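Local coordinates for protein putative modulator of DNA gyrase (Bacteroides thetaiotaomicron, PDB 1VPB) that is probably a metallopeptidase of the PmbA/TldD (U62) family and a putative modulator of DNA gyrase, at residues S350-L364 and T426-S440. Residues are numbered along the deposited sequence; the frame is centred on the assembly and turned at random. Where two conformers were deposited one is given.
Sequences SILVMETGDKNLDGL and TGNDPRLNSSWRIPS
Two successive parallel beta bridges, Leu352 with Trp436 and Val353 with Arg437, form the edge of a mixed sheet in the C-terminal metallopeptidase domain. Leu352 is gripped at both backbone ends: its N donates to Ser435 O (2.9 Å), and its O accepts from Arg437 N (2.7 Å). Met354 N then reaches Arg437 O almost straight (175° at the hydrogen), and a water donates to both Arg437 O and Met354 O where the strands part. On one face of the pair, Leu352 lays CD1 over the six-membered ring of one Trp436 conformer, a CH-pi contact 4.0 Å from the ring centroid; a branched aliphatic tip suits that flat surface. On the other, the extended Arg437 chain runs beside Val353, its CD 4.1 Å from Val353 CG2. Farther along, Pro439 CD packs on Met354 CB.

Past the strand, the loop is held by polar groups. Thr426 OG1 donates to Glu355 O (2.7 Å), turned there by its 69° chi1. Gly357 N approaches Gly427 O from above the carbonyl plane, and Asn428 N donates to Lys359 O. Lacking side chains, Gly357 and Gly427 press against Thr426 O and Lys359 O, respectively. Asp429 works as a clamp: OD1 takes Ser440 N and OD2 takes Ser440 OG (2.7 Å), both on the syn side, while Leu361 N adds a weak bond to OD2. Asn360 is the N-cap of helix 361-366, its OD1 accepting from Gly363 N.

Strand 352-354 lies between strand 294-296 and edge strand 436-437, and helix 256-265 packs against Leu352, Trp436 and Ile438.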
ATOM      1  N   SER A 350       2.696  11.812  19.766  1.00 33.73           N
ATOM      2  CA  SER A 350       3.512  12.629  18.894  1.00 33.15           C
ATOM      3  C   SER A 350       4.962  12.147  18.914  1.00 33.44           C
ATOM      4  O   SER A 350       5.511  11.799  17.882  1.00 32.77           O
ATOM      5  CB  SER A 350       3.443  14.067  19.305  1.00 34.48           C
ATOM      6  OG  SER A 350       2.110  14.617  19.175  1.00 34.94           O
ATOM      7  N   ILE A 351       5.551  12.079  20.128  1.00 33.77           N
ATOM      8  CA  ILE A 351       6.880  11.500  20.296  1.00 32.38           C
ATOM      9  C   ILE A 351       6.858  10.648  21.528  1.00 31.96           C
ATOM     10  O   ILE A 351       6.607  11.151  22.603  1.00 31.90           O
ATOM     11  CB  ILE A 351       8.004  12.576  20.448  1.00 31.93           C
ATOM     12  CG1 ILE A 351       8.052  13.504  19.254  1.00 33.30           C
ATOM     13  CG2 ILE A 351       9.366  11.870  20.611  1.00 34.69           C
ATOM     14  CD1 ILE A 351       9.049  14.663  19.383  1.00 34.03           C
ATOM     15  N   LEU A 352       7.035   9.339  21.340  1.00 33.96           N
ATOM     16  CA  LEU A 352       7.064   8.428  22.476  1.00 34.30           C
ATOM     17  C   LEU A 352       8.464   8.277  22.995  1.00 31.97           C
ATOM     18  O   LEU A 352       9.399   7.937  22.250  1.00 33.63           O
ATOM     19  CB  LEU A 352       6.509   7.082  22.122  1.00 35.05           C
ATOM     20  CG  LEU A 352       5.010   7.127  21.761  1.00 35.46           C
ATOM     21  CD1 LEU A 352       4.581   5.786  21.269  1.00 43.10           C
ATOM     22  CD2 LEU A 352       4.119   7.520  22.895  1.00 37.85           C
ATOM     23  N   VAL A 353       8.606   8.520  24.286  1.00 31.77           N
ATOM     24  CA  VAL A 353       9.931   8.470  24.926  1.00 31.92           C
ATOM     25  C   VAL A 353       9.884   7.488  26.097  1.00 31.64           C
ATOM     26  O   VAL A 353       9.171   7.705  27.096  1.00 34.32           O
ATOM     27  CB  VAL A 353      10.355   9.843  25.438  1.00 35.18           C
ATOM     28  CG1 VAL A 353      11.739   9.757  26.130  1.00 37.03           C
ATOM     29  CG2 VAL A 353      10.348  10.900  24.277  1.00 38.52           C
ATOM     30  N   MET A 354      10.653   6.419  25.967  0.50 33.21           N
ATOM     31  CA  MET A 354      10.795   5.436  27.026  0.50 31.68           C
ATOM     32  C   MET A 354      11.933   5.871  27.945  0.50 34.71           C
ATOM     33  O   MET A 354      12.957   6.369  27.478  0.50 34.16           O
ATOM     34  CB  MET A 354      11.108   4.067  26.411  0.50 33.77           C
ATOM     35  CG  MET A 354      11.204   2.917  27.394  0.50 36.62           C
ATOM     36  SD  MET A 354       9.638   2.161  27.899  0.50 39.70           S
ATOM     37  CE  MET A 354       9.182   1.297  26.408  0.50 38.49           C
ATOM     38  N   GLU A 355      11.733   5.711  29.248  1.00 35.74           N
ATOM     39  CA  GLU A 355      12.788   5.966  30.219  1.00 38.37           C
ATOM     40  C   GLU A 355      13.956   5.026  29.954  1.00 36.18           C
ATOM     41  O   GLU A 355      13.772   3.831  29.714  1.00 34.03           O
ATOM     42  CB  GLU A 355      12.231   5.843  31.628  1.00 40.70           C
ATOM     43  CG  GLU A 355      13.283   5.786  32.707  1.00 42.05           C
ATOM     44  CD  GLU A 355      12.626   5.559  34.045  1.00 50.07           C
ATOM     45  OE1 GLU A 355      12.064   6.567  34.522  1.00 44.88           O
ATOM     46  OE2 GLU A 355      12.632   4.381  34.541  1.00 55.91           O
ATOM     47  N   THR A 356      15.184   5.581  29.932  1.00 37.60           N
ATOM     48  CA  THR A 356      16.400   4.818  29.661  1.00 34.46           C
ATOM     49  C   THR A 356      17.157   4.384  30.901  1.00 34.57           C
ATOM     50  O   THR A 356      17.054   5.025  31.944  1.00 36.48           O
ATOM     51  CB  THR A 356      17.357   5.672  28.789  1.00 35.85           C
ATOM     52  OG1 THR A 356      17.500   6.967  29.400  1.00 37.28           O
ATOM     53  CG2 THR A 356      16.739   5.927  27.426  1.00 36.02           C
ATOM     54  N   GLY A 357      17.850   3.264  30.764  1.00 36.75           N
ATOM     55  CA  GLY A 357      18.735   2.702  31.784  1.00 36.19           C
ATOM     56  C   GLY A 357      20.142   3.153  31.526  1.00 37.66           C
ATOM     57  O   GLY A 357      20.368   4.149  30.823  1.00 38.68           O
ATOM     58  N   ASP A 358      21.103   2.430  32.088  0.50 39.58           N
ATOM     59  CA  ASP A 358      22.502   2.880  32.042  0.50 40.65           C
ATOM     60  C   ASP A 358      23.425   1.967  31.250  0.50 41.42           C
ATOM     61  O   ASP A 358      24.638   2.146  31.297  0.50 40.25           O
ATOM     62  CB  ASP A 358      23.046   3.086  33.468  0.50 41.68           C
ATOM     63  CG  ASP A 358      23.062   1.802  34.293  0.50 42.03           C
ATOM     64  OD1 ASP A 358      22.683   0.734  33.764  0.50 40.53           O
ATOM     65  OD2 ASP A 358      23.436   1.775  35.493  0.50 41.06           O
ATOM     66  N   LYS A 359      22.866   0.997  30.531  1.00 40.41           N
ATOM     67  CA  LYS A 359      23.634   0.191  29.585  1.00 39.49           C
ATOM     68  C   LYS A 359      23.164   0.327  28.135  1.00 41.06           C
ATOM     69  O   LYS A 359      22.007   0.645  27.882  1.00 39.02           O
ATOM     70  CB  LYS A 359      23.504  -1.253  30.010  1.00 40.51           C
ATOM     71  CG  LYS A 359      23.982  -1.477  31.446  1.00 46.25           C
ATOM     72  CD  LYS A 359      24.195  -2.948  31.690  1.00 54.58           C
ATOM     73  CE  LYS A 359      24.359  -3.250  33.171  1.00 61.04           C
ATOM     74  NZ  LYS A 359      24.675  -4.694  33.322  1.00 71.48           N
ATOM     75  N   ASN A 360      24.079   0.107  27.183  1.00 39.28           N
ATOM     76  CA  ASN A 360      23.704   0.004  25.787  1.00 39.95           C
ATOM     77  C   ASN A 360      23.453  -1.452  25.471  1.00 36.64           C
ATOM     78  O   ASN A 360      23.532  -2.285  26.326  1.00 37.33           O
ATOM     79  CB  ASN A 360      24.781   0.593  24.862  1.00 41.95           C
ATOM     80  CG  ASN A 360      26.115  -0.120  24.952  1.00 43.96           C
ATOM     81  OD1 ASN A 360      26.241  -1.220  25.476  1.00 41.47           O
ATOM     82  ND2 ASN A 360      27.150   0.533  24.428  1.00 51.41           N
ATOM     83  N   LEU A 361      23.132  -1.748  24.228  1.00 38.45           N
ATOM     84  CA  LEU A 361      22.794  -3.110  23.839  1.00 39.39           C
ATOM     85  C   LEU A 361      23.867  -4.118  24.226  1.00 42.00           C
ATOM     86  O   LEU A 361      23.564  -5.181  24.768  1.00 39.53           O
ATOM     87  CB  LEU A 361      22.483  -3.153  22.343  1.00 40.50           C
ATOM     88  CG  LEU A 361      22.161  -4.514  21.730  1.00 38.07           C
ATOM     89  CD1 LEU A 361      20.960  -5.109  22.457  1.00 37.57           C
ATOM     90  CD2 LEU A 361      21.881  -4.437  20.261  1.00 38.41           C
ATOM     91  N   ASP A 362      25.128  -3.793  23.950  1.00 41.31           N
ATOM     92  CA  ASP A 362      26.212  -4.705  24.261  1.00 42.51           C
ATOM     93  C   ASP A 362      26.265  -4.983  25.734  1.00 37.95           C
ATOM     94  O   ASP A 362      26.456  -6.118  26.149  1.00 40.91           O
ATOM     95  CB  ASP A 362      27.558  -4.141  23.775  1.00 42.55           C
ATOM     96  CG  ASP A 362      27.680  -4.129  22.254  1.00 52.98           C
ATOM     97  OD1 ASP A 362      27.098  -5.011  21.573  1.00 50.46           O
ATOM     98  OD2 ASP A 362      28.347  -3.258  21.646  1.00 61.40           O
ATOM     99  N   GLY A 363      26.053  -3.939  26.529  1.00 37.91           N
ATOM    100  CA  GLY A 363      26.096  -4.038  27.979  1.00 36.10           C
ATOM    101  C   GLY A 363      24.957  -4.898  28.517  1.00 36.63           C
ATOM    102  O   GLY A 363      25.132  -5.687  29.453  1.00 37.04           O
ATOM    103  N   LEU A 364      23.775  -4.745  27.914  1.00 37.15           N
ATOM    104  CA  LEU A 364      22.618  -5.582  28.263  1.00 35.53           C
ATOM    105  C   LEU A 364      22.851  -7.070  27.899  1.00 36.80           C
ATOM    106  O   LEU A 364      22.541  -7.969  28.696  1.00 37.94           O
ATOM    107  CB  LEU A 364      21.360  -5.035  27.563  1.00 34.99           C
ATOM    108  CG  LEU A 364      20.911  -3.648  27.996  1.00 38.46           C
ATOM    109  CD1 LEU A 364      19.849  -3.106  27.050  1.00 38.75           C
ATOM    110  CD2 LEU A 364      20.360  -3.655  29.407  1.00 42.70           C
ATOM    111  N   THR A 426      15.911  -1.405  30.437  1.00 32.19           N
ATOM    112  CA  THR A 426      15.928  -0.654  29.195  1.00 34.78           C
ATOM    113  C   THR A 426      17.323  -0.063  28.989  1.00 34.42           C
ATOM    114  O   THR A 426      18.046   0.245  29.957  1.00 34.61           O
ATOM    115  CB  THR A 426      14.889   0.461  29.156  1.00 35.08           C
ATOM    116  OG1 THR A 426      15.209   1.515  30.078  1.00 31.54           O
ATOM    117  CG2 THR A 426      13.467  -0.043  29.567  1.00 34.43           C
ATOM    118  N   GLY A 427      17.675   0.103  27.736  1.00 33.62           N
ATOM    119  CA  GLY A 427      19.019   0.617  27.363  1.00 31.99           C
ATOM    120  C   GLY A 427      19.063   2.123  27.406  1.00 33.24           C
ATOM    121  O   GLY A 427      18.072   2.784  27.729  1.00 33.02           O
ATOM    122  N   ASN A 428      20.242   2.641  27.092  1.00 37.43           N
ATOM    123  CA  ASN A 428      20.486   4.059  26.921  1.00 37.36           C
ATOM    124  C   ASN A 428      20.639   4.467  25.443  1.00 37.58           C
ATOM    125  O   ASN A 428      21.236   5.511  25.111  1.00 36.60           O
ATOM    126  CB  ASN A 428      21.745   4.407  27.720  1.00 37.97           C
ATOM    127  CG  ASN A 428      22.962   3.650  27.239  1.00 34.54           C
ATOM    128  OD1 ASN A 428      22.989   3.069  26.117  1.00 35.66           O
ATOM    129  ND2 ASN A 428      24.029   3.671  28.062  1.00 45.56           N
ATOM    130  N   ASP A 429      20.079   3.668  24.545  1.00 35.69           N
ATOM    131  CA  ASP A 429      20.375   3.739  23.149  1.00 34.95           C
ATOM    132  C   ASP A 429      19.147   3.878  22.195  1.00 33.32           C
ATOM    133  O   ASP A 429      19.088   3.161  21.172  1.00 36.54           O
ATOM    134  CB  ASP A 429      21.241   2.534  22.756  1.00 35.29           C
ATOM    135  CG  ASP A 429      20.584   1.198  23.070  1.00 37.55           C
ATOM    136  OD1 ASP A 429      19.535   1.186  23.776  1.00 34.74           O
ATOM    137  OD2 ASP A 429      21.048   0.127  22.626  1.00 37.73           O
ATOM    138  N   PRO A 430      18.206   4.776  22.517  1.00 33.35           N
ATOM    139  CA  PRO A 430      17.068   5.017  21.649  1.00 35.85           C
ATOM    140  C   PRO A 430      17.541   5.608  20.324  1.00 38.43           C
ATOM    141  O   PRO A 430      18.576   6.272  20.303  1.00 40.33           O
ATOM    142  CB  PRO A 430      16.261   6.071  22.398  1.00 36.77           C
ATOM    143  CG  PRO A 430      17.194   6.716  23.312  1.00 38.81           C
ATOM    144  CD  PRO A 430      18.177   5.669  23.676  1.00 36.34           C
ATOM    145  N   ARG A 431      16.800   5.382  19.247  1.00 39.62           N
ATOM    146  CA  ARG A 431      17.051   6.054  17.964  1.00 41.56           C
ATOM    147  C   ARG A 431      16.376   7.413  17.999  1.00 39.74           C
ATOM    148  O   ARG A 431      15.167   7.524  17.862  1.00 42.55           O
ATOM    149  CB  ARG A 431      16.495   5.205  16.814  1.00 41.25           C
ATOM    150  CG  ARG A 431      17.187   3.859  16.684  1.00 48.15           C
ATOM    151  CD  ARG A 431      16.895   3.059  15.368  1.00 57.53           C
ATOM    152  NE  ARG A 431      17.248   3.656  14.047  1.00 71.58           N
ATOM    153  CZ  ARG A 431      18.469   4.066  13.624  1.00 74.81           C
ATOM    154  NH1 ARG A 431      19.529   4.044  14.425  1.00 79.75           N
ATOM    155  NH2 ARG A 431      18.622   4.542  12.371  1.00 65.47           N
ATOM    156  N   LEU A 432      17.147   8.456  18.219  1.00 41.47           N
ATOM    157  CA  LEU A 432      16.569   9.796  18.364  1.00 39.87           C
ATOM    158  C   LEU A 432      15.992  10.413  17.101  1.00 41.60           C
ATOM    159  O   LEU A 432      15.222  11.370  17.189  1.00 43.57           O
ATOM    160  CB  LEU A 432      17.575  10.729  18.985  1.00 41.13           C
ATOM    161  CG  LEU A 432      18.113  10.301  20.356  1.00 40.41           C
ATOM    162  CD1 LEU A 432      19.162  11.278  20.857  1.00 49.30           C
ATOM    163  CD2 LEU A 432      16.998  10.113  21.358  1.00 41.82           C
ATOM    164  N   ASN A 433      16.342   9.890  15.935  0.50 39.69           N
ATOM    165  CA  ASN A 433      15.807  10.432  14.684  0.50 38.70           C
ATOM    166  C   ASN A 433      14.427   9.833  14.343  0.50 38.83           C
ATOM    167  O   ASN A 433      13.805  10.189  13.329  0.50 37.57           O
ATOM    168  CB  ASN A 433      16.852  10.255  13.561  0.50 37.30           C
ATOM    169  CG  ASN A 433      18.126  11.076  13.795  0.50 37.21           C
ATOM    170  OD1 ASN A 433      19.260  10.548  13.798  0.50 38.36           O
ATOM    171  ND2 ASN A 433      17.957  12.371  13.948  0.50 27.02           N
ATOM    172  N   SER A 434      13.935   8.947  15.219  1.00 42.73           N
ATOM    173  CA  SER A 434      12.594   8.396  15.116  1.00 41.19           C
ATOM    174  C   SER A 434      11.645   9.170  16.052  1.00 35.85           C
ATOM    175  O   SER A 434      12.051   9.610  17.073  1.00 36.38           O
ATOM    176  CB  SER A 434      12.629   6.925  15.605  1.00 41.14           C
ATOM    177  OG  SER A 434      11.339   6.351  15.492  1.00 36.60           O
ATOM    178  N   SER A 435      10.369   9.243  15.713  1.00 36.40           N
ATOM    179  CA  SER A 435       9.347   9.661  16.671  1.00 37.23           C
ATOM    180  C   SER A 435       9.062   8.670  17.804  1.00 34.41           C
ATOM    181  O   SER A 435       8.394   9.033  18.786  1.00 37.31           O
ATOM    182  CB  SER A 435       8.053  10.052  15.969  1.00 41.08           C
ATOM    183  OG  SER A 435       7.519   8.900  15.326  1.00 44.60           O
ATOM    184  N   TRP A 436       9.564   7.441  17.637  0.50 35.02           N
ATOM    185  CA  TRP A 436       9.578   6.361  18.643  0.50 31.57           C
ATOM    186  C   TRP A 436      10.997   6.345  19.271  0.50 31.96           C
ATOM    187  O   TRP A 436      11.901   5.798  18.660  0.50 33.93           O
ATOM    188  CB  TRP A 436       9.352   4.996  17.968  0.50 31.73           C
ATOM    189  CG  TRP A 436       7.984   4.841  17.302  0.50 30.45           C
ATOM    190  CD1 TRP A 436       7.590   5.338  16.094  0.50 40.26           C
ATOM    191  CD2 TRP A 436       6.858   4.151  17.839  0.50 34.47           C
ATOM    192  NE1 TRP A 436       6.276   5.006  15.849  0.50 41.64           N
ATOM    193  CE2 TRP A 436       5.803   4.276  16.911  0.50 37.71           C
ATOM    194  CE3 TRP A 436       6.620   3.448  19.029  0.50 34.50           C
ATOM    195  CZ2 TRP A 436       4.545   3.719  17.133  0.50 33.35           C
ATOM    196  CZ3 TRP A 436       5.371   2.881  19.233  0.50 34.39           C
ATOM    197  CH2 TRP A 436       4.351   3.020  18.288  0.50 37.24           C
ATOM    198  N   ARG A 437      11.202   6.964  20.434  1.00 32.19           N
ATOM    199  CA  ARG A 437      12.538   6.962  21.049  1.00 31.97           C
ATOM    200  C   ARG A 437      12.551   5.866  22.112  1.00 33.10           C
ATOM    201  O   ARG A 437      12.374   6.110  23.309  1.00 33.29           O
ATOM    202  CB  ARG A 437      12.736   8.342  21.642  1.00 31.62           C
ATOM    203  CG  ARG A 437      12.860   9.465  20.642  1.00 32.23           C
ATOM    204  CD  ARG A 437      13.146  10.787  21.266  1.00 39.07           C
ATOM    205  NE  ARG A 437      13.390  11.767  20.204  1.00 38.37           N
ATOM    206  CZ  ARG A 437      14.118  12.851  20.335  1.00 40.73           C
ATOM    207  NH1 ARG A 437      14.657  13.168  21.497  1.00 36.25           N
ATOM    208  NH2 ARG A 437      14.266  13.660  19.303  1.00 40.91           N
ATOM    209  N   ILE A 438      12.747   4.652  21.640  1.00 32.85           N
ATOM    210  CA  ILE A 438      12.683   3.451  22.452  1.00 34.14           C
ATOM    211  C   ILE A 438      14.044   2.753  22.390  1.00 33.27           C
ATOM    212  O   ILE A 438      14.506   2.395  21.301  1.00 34.05           O
ATOM    213  CB  ILE A 438      11.627   2.467  21.879  1.00 34.76           C
ATOM    214  CG1 ILE A 438      10.299   3.205  21.562  1.00 33.57           C
ATOM    215  CG2 ILE A 438      11.433   1.318  22.806  1.00 34.83           C
ATOM    216  CD1 ILE A 438       9.654   3.938  22.656  1.00 33.19           C
ATOM    217  N   PRO A 439      14.688   2.572  23.544  1.00 33.90           N
ATOM    218  CA  PRO A 439      16.008   1.946  23.586  1.00 33.99           C
ATOM    219  C   PRO A 439      15.893   0.421  23.424  1.00 34.50           C
ATOM    220  O   PRO A 439      14.766  -0.124  23.267  1.00 32.62           O
ATOM    221  CB  PRO A 439      16.493   2.287  25.008  1.00 34.59           C
ATOM    222  CG  PRO A 439      15.296   2.265  25.805  1.00 33.71           C
ATOM    223  CD  PRO A 439      14.211   2.899  24.909  1.00 32.57           C
ATOM    224  N   SER A 440      17.028  -0.256  23.533  1.00 33.02           N
ATOM    225  CA  SER A 440      17.078  -1.692  23.671  1.00 32.80           C
ATOM    226  C   SER A 440      16.258  -2.109  24.895  1.00 30.94           C
ATOM    227  O   SER A 440      16.150  -1.377  25.881  1.00 32.78           O
ATOM    228  CB  SER A 440      18.540  -2.207  23.797  1.00 37.23           C
ATOM    229  OG  SER A 440      19.279  -1.932  22.597  1.00 38.04           O
TER
HETATM  230  O   HOH W   1      14.227   7.031  25.166  1.00 22.13           O
HETATM  231  O   HOH W   2      20.354  -0.418  31.186  1.00 31.14           O